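Local structure of putative alpha-L-fucosidase (Bacteroides thetaiotaomicron VPI-5482, 3GZA) at residues L15-A20 against T312-L317. The protein probably hydrolyses alpha-L-fucosidic linkages as an exported glycoside hydrolase of family 29. Numbering follows the deposited sequence.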
loop_
_atom_site.group_PDB
_atom_site.type_symbol
_atom_site.label_atom_id
_atom_site.label_comp_id
_atom_site.label_asym_id
_atom_site.label_seq_id
_atom_site.Cartn_x
_atom_site.Cartn_y
_atom_site.Cartn_z
ATOM N N LEU A 15 -25.474 17.405 -22.450
ATOM C CA LEU A 15 -26.664 18.214 -22.127
ATOM C C LEU A 15 -26.881 18.274 -20.606
ATOM O O LEU A 15 -27.206 19.342 -20.063
ATOM C CB LEU A 15 -27.894 17.706 -22.870
ATOM C CG LEU A 15 -27.826 17.829 -24.401
ATOM C CD1 LEU A 15 -29.123 17.273 -25.000
ATOM C CD2 LEU A 15 -27.659 19.269 -24.857
ATOM N N LYS A 16 -26.624 17.168 -19.902
ATOM C CA LYS A 16 -26.825 17.124 -18.438
ATOM C C LYS A 16 -25.848 18.005 -17.696
ATOM O O LYS A 16 -26.081 18.327 -16.564
ATOM C CB LYS A 16 -26.775 15.691 -17.891
ATOM C CG LYS A 16 -25.501 14.927 -18.183
ATOM C CD LYS A 16 -25.450 13.581 -17.482
ATOM C CE LYS A 16 -24.170 12.857 -17.809
ATOM N NZ LYS A 16 -24.150 12.476 -19.240
ATOM N N TRP A 17 -24.726 18.362 -18.338
ATOM C CA TRP A 17 -23.754 19.290 -17.763
ATOM C C TRP A 17 -24.408 20.670 -17.676
ATOM O O TRP A 17 -24.462 21.308 -16.598
ATOM C CB TRP A 17 -22.472 19.344 -18.631
ATOM C CG TRP A 17 -21.613 20.442 -18.202
ATOM C CD1 TRP A 17 -21.429 21.635 -18.850
ATOM C CD2 TRP A 17 -20.865 20.532 -16.979
ATOM N NE1 TRP A 17 -20.632 22.455 -18.091
ATOM C CE2 TRP A 17 -20.248 21.799 -16.963
ATOM C CE3 TRP A 17 -20.646 19.661 -15.899
ATOM C CZ2 TRP A 17 -19.453 22.204 -15.919
ATOM C CZ3 TRP A 17 -19.894 20.091 -14.853
ATOM C CH2 TRP A 17 -19.293 21.342 -14.881
ATOM N N HIS A 18 -24.881 21.157 -18.807
ATOM C CA HIS A 18 -25.522 22.478 -18.841
ATOM C C HIS A 18 -26.771 22.517 -17.979
ATOM O O HIS A 18 -26.999 23.482 -17.265
ATOM C CB HIS A 18 -25.933 22.841 -20.252
ATOM C CG HIS A 18 -24.790 23.009 -21.199
ATOM N ND1 HIS A 18 -24.015 24.144 -21.227
ATOM C CD2 HIS A 18 -24.267 22.164 -22.118
ATOM C CE1 HIS A 18 -23.078 24.004 -22.153
ATOM N NE2 HIS A 18 -23.217 22.814 -22.717
ATOM N N GLU A 19 -27.618 21.500 -18.108
ATOM C CA GLU A 19 -28.906 21.489 -17.386
ATOM C C GLU A 19 -28.800 21.416 -15.875
ATOM O O GLU A 19 -29.688 21.896 -15.183
ATOM C CB GLU A 19 -29.759 20.332 -17.867
ATOM C CG GLU A 19 -30.115 20.443 -19.315
ATOM C CD GLU A 19 -30.574 19.088 -19.942
ATOM O OE1 GLU A 19 -30.129 17.971 -19.503
ATOM O OE2 GLU A 19 -31.317 19.162 -20.934
ATOM N N ALA A 20 -27.758 20.776 -15.364
ATOM C CA ALA A 20 -27.611 20.670 -13.911
ATOM C C ALA A 20 -27.470 22.010 -13.261
ATOM O O ALA A 20 -28.039 22.218 -12.183
ATOM C CB ALA A 20 -26.410 19.774 -13.554
ATOM N N THR A 312 -21.679 25.964 -15.305
ATOM C CA THR A 312 -22.165 25.154 -14.224
ATOM C C THR A 312 -21.208 25.318 -13.050
ATOM O O THR A 312 -19.983 25.232 -13.193
ATOM C CB THR A 312 -22.382 23.716 -14.655
ATOM O OG1 THR A 312 -23.568 23.701 -15.488
ATOM C CG2 THR A 312 -22.555 22.765 -13.431
ATOM N N LEU A 313 -21.773 25.534 -11.870
ATOM C CA LEU A 313 -21.043 25.852 -10.655
ATOM C C LEU A 313 -20.917 24.628 -9.766
ATOM O O LEU A 313 -21.928 23.954 -9.466
ATOM C CB LEU A 313 -21.802 26.938 -9.911
ATOM C CG LEU A 313 -21.352 27.334 -8.501
ATOM C CD1 LEU A 313 -19.918 27.952 -8.531
ATOM C CD2 LEU A 313 -22.346 28.306 -7.790
ATOM N N ILE A 314 -19.696 24.369 -9.292
ATOM C CA ILE A 314 -19.429 23.291 -8.383
ATOM C C ILE A 314 -18.996 23.834 -7.014
ATOM O O ILE A 314 -18.015 24.550 -6.934
ATOM C CB ILE A 314 -18.367 22.291 -8.909
ATOM C CG1 ILE A 314 -18.835 21.749 -10.280
ATOM C CG2 ILE A 314 -18.145 21.157 -7.868
ATOM C CD1 ILE A 314 -17.840 20.699 -10.927
ATOM N N LEU A 315 -19.740 23.492 -5.976
ATOM C CA LEU A 315 -19.385 23.882 -4.644
ATOM C C LEU A 315 -18.574 22.814 -3.921
ATOM O O LEU A 315 -18.979 21.641 -3.906
ATOM C CB LEU A 315 -20.667 24.156 -3.831
ATOM C CG LEU A 315 -21.623 25.267 -4.290
ATOM C CD1 LEU A 315 -22.913 25.225 -3.459
ATOM C CD2 LEU A 315 -20.949 26.643 -4.207
ATOM N N GLY A 316 -17.487 23.216 -3.272
ATOM C CA GLY A 316 -16.673 22.288 -2.476
ATOM C C GLY A 316 -17.139 22.210 -1.050
ATOM O O GLY A 316 -17.044 23.193 -0.244
ATOM N N LEU A 317 -17.653 21.036 -0.733
ATOM C CA LEU A 317 -18.195 20.775 0.592
ATOM C C LEU A 317 -17.265 19.849 1.374
ATOM O O LEU A 317 -16.556 19.016 0.818
ATOM C CB LEU A 317 -19.591 20.181 0.461
ATOM C CG LEU A 317 -20.579 21.011 -0.363
ATOM C CD1 LEU A 317 -21.988 20.394 -0.310
ATOM C CD2 LEU A 317 -20.553 22.540 0.012
HETATM O O HOH W 1 -25.088 25.527 -16.930
#
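Thr312, the first residue of strand 312-317, meets Trp17 of helix 15-20 twice, once through its hydroxyl and once through its carbon skeleton. Thr312 OG1 donates a hydrogen bond to Trp17 O at 2.8 Å, bent at the carbonyl (140°) and tilted from its plane. A water donates to both Thr312 OG1 and His18 O, so the hydroxyl gives one bond and receives another, holding Trp17 O directly and His18 O through the water. Beside this hydrogen bond, Thr312 CB sits over one face of the indole in a CH-pi contact, 3.8 Å from the centroid of the six-membered ring. CB leans toward the rim, with Trp17 CZ2 its nearest ring atom at 3.5 Å, while Thr312 CG2 lies 3.8 Å from Trp17 CH2. The indole reaches the strand because CG of Trp17 stands anti to the backbone N (chi1 169°). Its far edge then meets Ile314 near the ring plane, Trp17 CH2 to Ile314 CD1 at 4.3 Å. With an alanine at Trp17, Thr312 would probably keep its bond to the backbone carbonyl but lose the indole beside its CB and CG2, and a gap would open beside Ile314. From outside the two segments, Phe217 stacks with the indole, and Phe75 touches Trp17, Thr312 and Ile314. Strand 312-317 runs parallel between strands 22-26 and 264-273, and the short helix 15-20 leads into the former. The arrangement thus packs an N-terminal helix against the start of the last parallel strand, where the TIM-type barrel of family 29 fucosidases closes upon its first strand.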